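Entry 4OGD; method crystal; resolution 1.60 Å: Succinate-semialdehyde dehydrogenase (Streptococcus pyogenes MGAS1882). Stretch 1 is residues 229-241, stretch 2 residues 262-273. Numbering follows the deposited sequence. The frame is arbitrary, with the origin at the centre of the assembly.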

# COMPACT_ATOMS: atom_id res chain seq x y z
N GLU A 229 -1.82 0.56 -10.78
CA GLU A 229 -1.31 -0.20 -11.91
C GLU A 229 -1.28 0.74 -13.10
O GLU A 229 -2.32 1.05 -13.69
CB GLU A 229 -2.22 -1.40 -12.19
CG GLU A 229 -2.25 -2.44 -11.08
CD GLU A 229 -1.14 -3.48 -11.19
OE1 GLU A 229 -0.36 -3.44 -12.17
OE2 GLU A 229 -1.05 -4.34 -10.28
N LEU A 230 -0.09 1.23 -13.43
CA LEU A 230 0.02 2.31 -14.41
C LEU A 230 0.71 1.87 -15.70
O LEU A 230 0.74 0.68 -16.03
CB LEU A 230 0.72 3.51 -13.78
CG LEU A 230 0.15 3.92 -12.41
CD1 LEU A 230 0.95 5.09 -11.83
CD2 LEU A 230 -1.35 4.28 -12.52
N GLY A 231 1.24 2.83 -16.44
CA GLY A 231 1.80 2.54 -17.74
C GLY A 231 3.18 1.95 -17.63
O GLY A 231 3.73 1.78 -16.53
N GLY A 232 3.77 1.63 -18.78
CA GLY A 232 5.12 1.11 -18.82
C GLY A 232 5.85 1.55 -20.07
O GLY A 232 5.25 2.06 -21.01
N ASP A 233 7.17 1.38 -20.08
CA ASP A 233 7.95 1.60 -21.28
C ASP A 233 8.93 0.44 -21.35
O ASP A 233 10.16 0.62 -21.31
CB ASP A 233 8.68 2.95 -21.23
CG ASP A 233 9.04 3.47 -22.61
OD1 ASP A 233 8.40 3.03 -23.58
OD2 ASP A 233 9.95 4.32 -22.71
N ASP A 234 8.37 -0.77 -21.44
CA ASP A 234 9.11 -1.99 -21.17
C ASP A 234 10.26 -2.21 -22.13
O ASP A 234 10.11 -2.05 -23.34
CB ASP A 234 8.18 -3.21 -21.22
CG ASP A 234 7.15 -3.23 -20.10
OD1 ASP A 234 7.20 -2.38 -19.18
OD2 ASP A 234 6.30 -4.14 -20.14
N ALA A 235 11.41 -2.60 -21.58
CA ALA A 235 12.56 -2.94 -22.40
C ALA A 235 12.53 -4.42 -22.78
O ALA A 235 12.43 -5.30 -21.92
CB ALA A 235 13.84 -2.60 -21.68
N PHE A 236 12.62 -4.68 -24.09
CA PHE A 236 12.69 -6.02 -24.66
C PHE A 236 14.15 -6.14 -25.09
O PHE A 236 14.55 -5.53 -26.09
CB PHE A 236 11.71 -6.08 -25.85
CG PHE A 236 11.58 -7.44 -26.53
CD1 PHE A 236 12.64 -8.00 -27.23
CD2 PHE A 236 10.35 -8.10 -26.54
CE1 PHE A 236 12.49 -9.22 -27.89
CE2 PHE A 236 10.19 -9.32 -27.20
CZ PHE A 236 11.26 -9.88 -27.88
N ILE A 237 14.95 -6.87 -24.31
CA ILE A 237 16.40 -6.87 -24.45
C ILE A 237 16.88 -8.13 -25.16
O ILE A 237 16.67 -9.25 -24.69
CB ILE A 237 17.09 -6.80 -23.08
CG1 ILE A 237 16.51 -5.65 -22.24
CG2 ILE A 237 18.60 -6.63 -23.25
CD1 ILE A 237 17.07 -5.59 -20.82
N ILE A 238 17.52 -7.94 -26.32
CA ILE A 238 17.99 -9.05 -27.13
C ILE A 238 19.47 -9.31 -26.83
O ILE A 238 20.34 -8.54 -27.25
CB ILE A 238 17.79 -8.75 -28.62
CG1 ILE A 238 16.32 -8.42 -28.89
CG2 ILE A 238 18.25 -9.91 -29.49
CD1 ILE A 238 16.06 -8.00 -30.31
N LEU A 239 19.74 -10.37 -26.08
CA LEU A 239 21.12 -10.68 -25.67
C LEU A 239 21.92 -11.30 -26.80
O LEU A 239 21.38 -11.66 -27.86
CB LEU A 239 21.14 -11.59 -24.44
CG LEU A 239 20.42 -11.05 -23.21
CD1 LEU A 239 20.70 -11.90 -21.99
CD2 LEU A 239 20.85 -9.62 -22.96
N ASP A 240 23.23 -11.43 -26.57
CA ASP A 240 24.14 -11.91 -27.60
C ASP A 240 23.93 -13.37 -28.00
O ASP A 240 24.48 -13.83 -29.01
CB ASP A 240 25.61 -11.64 -27.20
CG ASP A 240 26.00 -12.33 -25.89
OD1 ASP A 240 25.20 -13.09 -25.31
OD2 ASP A 240 27.15 -12.12 -25.44
N ASP A 241 23.14 -14.09 -27.22
CA ASP A 241 22.85 -15.50 -27.50
C ASP A 241 21.36 -15.75 -27.76
O ASP A 241 20.87 -16.86 -27.58
CB ASP A 241 23.35 -16.40 -26.37
CG ASP A 241 22.81 -15.99 -25.01
OD1 ASP A 241 21.92 -15.12 -24.96
OD2 ASP A 241 23.29 -16.54 -23.99
N VAL A 262 -0.94 -1.22 -24.67
CA VAL A 262 -0.81 -2.18 -23.58
C VAL A 262 0.28 -1.65 -22.67
O VAL A 262 1.35 -1.28 -23.14
CB VAL A 262 -0.41 -3.57 -24.13
CG1 VAL A 262 -0.29 -4.59 -23.00
CG2 VAL A 262 -1.43 -4.06 -25.14
N CYS A 263 -0.01 -1.58 -21.37
CA CYS A 263 0.99 -1.08 -20.44
C CYS A 263 2.26 -1.92 -20.47
O CYS A 263 3.36 -1.40 -20.26
CB CYS A 263 0.40 -1.02 -19.02
SG CYS A 263 -0.31 -2.56 -18.47
N THR A 264 2.12 -3.22 -20.76
CA THR A 264 3.25 -4.13 -20.89
C THR A 264 3.62 -4.43 -22.35
O THR A 264 4.21 -5.48 -22.65
CB THR A 264 3.00 -5.47 -20.14
OG1 THR A 264 1.70 -5.98 -20.50
CG2 THR A 264 3.07 -5.28 -18.63
N SER A 265 3.28 -3.52 -23.26
CA SER A 265 3.74 -3.67 -24.65
C SER A 265 5.27 -3.59 -24.67
O SER A 265 5.88 -2.99 -23.79
CB SER A 265 3.15 -2.57 -25.53
OG SER A 265 3.28 -2.90 -26.91
N SER A 266 5.89 -4.22 -25.66
CA SER A 266 7.35 -4.21 -25.74
C SER A 266 7.83 -2.93 -26.43
O SER A 266 8.15 -2.94 -27.61
CB SER A 266 7.83 -5.45 -26.49
OG SER A 266 7.43 -6.62 -25.78
N LYS A 267 7.88 -1.84 -25.67
CA LYS A 267 7.98 -0.51 -26.28
C LYS A 267 9.40 -0.09 -26.63
O LYS A 267 9.60 0.68 -27.56
CB LYS A 267 7.31 0.55 -25.40
CG LYS A 267 5.87 0.22 -25.09
CD LYS A 267 5.08 1.47 -24.70
CE LYS A 267 3.61 1.12 -24.38
NZ LYS A 267 3.43 0.72 -22.93
N ARG A 268 10.38 -0.59 -25.88
CA ARG A 268 11.78 -0.26 -26.19
C ARG A 268 12.56 -1.53 -26.49
O ARG A 268 12.90 -2.28 -25.58
CB ARG A 268 12.46 0.49 -25.02
CG ARG A 268 11.83 1.84 -24.66
CD ARG A 268 12.61 2.52 -23.52
NE ARG A 268 12.44 1.76 -22.27
CZ ARG A 268 13.39 1.58 -21.36
NH1 ARG A 268 14.60 2.12 -21.53
NH2 ARG A 268 13.13 0.86 -20.29
N PHE A 269 12.83 -1.77 -27.76
CA PHE A 269 13.68 -2.89 -28.13
C PHE A 269 15.12 -2.46 -27.95
O PHE A 269 15.54 -1.46 -28.52
CB PHE A 269 13.43 -3.30 -29.58
CG PHE A 269 12.10 -3.96 -29.80
CD1 PHE A 269 11.89 -5.26 -29.35
CD2 PHE A 269 11.07 -3.29 -30.45
CE1 PHE A 269 10.66 -5.89 -29.56
CE2 PHE A 269 9.83 -3.92 -30.65
CZ PHE A 269 9.63 -5.22 -30.20
N ILE A 270 15.86 -3.20 -27.14
CA ILE A 270 17.26 -2.87 -26.90
C ILE A 270 18.14 -3.92 -27.57
O ILE A 270 18.05 -5.10 -27.24
CB ILE A 270 17.52 -2.76 -25.39
CG1 ILE A 270 16.63 -1.66 -24.80
CG2 ILE A 270 18.97 -2.45 -25.11
CD1 ILE A 270 16.82 -1.46 -23.30
N VAL A 271 18.94 -3.49 -28.53
CA VAL A 271 19.67 -4.42 -29.40
C VAL A 271 21.15 -4.06 -29.46
O VAL A 271 21.52 -2.88 -29.48
CB VAL A 271 19.04 -4.46 -30.81
CG1 VAL A 271 19.16 -3.12 -31.50
CG2 VAL A 271 19.67 -5.53 -31.66
N LEU A 272 22.00 -5.08 -29.46
CA LEU A 272 23.45 -4.88 -29.54
C LEU A 272 23.86 -4.38 -30.93
O LEU A 272 23.22 -4.71 -31.93
CB LEU A 272 24.16 -6.18 -29.15
CG LEU A 272 23.88 -6.58 -27.70
CD1 LEU A 272 24.12 -8.05 -27.45
CD2 LEU A 272 24.74 -5.75 -26.77
N ASP A 273 24.93 -3.58 -30.98
CA ASP A 273 25.38 -2.96 -32.23
C ASP A 273 25.51 -3.96 -33.38
O ASP A 273 25.08 -3.70 -34.51
CB ASP A 273 26.72 -2.25 -32.01
CG ASP A 273 27.23 -1.56 -33.27
OD1 ASP A 273 26.77 -0.43 -33.55
OD2 ASP A 273 28.08 -2.15 -33.97
O HOH W 1 5.46 -1.12 -21.87
O HOH W 2 6.61 -6.50 -21.33
O HOH W 3 21.14 -7.81 -29.74

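Parallel β-strands illustrate a general rule: the backbone ladder fixes the register, and side chains on each face of the sheet exploit it. In this succinate-semialdehyde dehydrogenase, strand 235-238 lies beside strand 268-272, and F236 and F269 share one face. The edge of the F269 ring is directed toward the face of the F236 ring, with centroids 5.0 Å apart and planes at 62°; F269 CE1 comes within 3.5 Å of F236 CG. Such a geometry lets the electropositive rim of one ring meet the π cloud of the other. On the other face A235, I237 and I270 cluster, the tightest approach being 3.6 Å between A235 CB and I270 CD1.

Between these two side-chain layers runs the ladder itself. R268 N donates to D234 O (2.9 Å), F236 N to R268 O (2.8 Å), I270 N to F236 O (2.9 Å) and I238 N to I270 O (3.0 Å). As expected of parallel strands, R268 and I270 each bond through both N and O to residues flanking their partner. Beyond I238 the direct ladder gives way to water 3, which donates to I238 O and accepts from L272 N, while L272 CD1 packs 3.9 Å from D240 CB.

At the opposite end the contact turns polar. R268 reaches back so that NE donates to D233 O (2.7 Å), supplemented by a weak bond from NH2 to the same oxygen (3.1 Å). D233 OD2 lies 3.6 Å from R268 NE, well out of the guanidinium plane, so this salt bridge is purely electrostatic. K267 NZ ties G232 O (3.0 Å) to V262 O (2.9 Å), anchoring the V262-S265 type I turn. Water 1 accepts from D234 N and K267 NZ and donates to C263 O and S265 O, linking loop backbone groups of both stretches with the K267 ammonium.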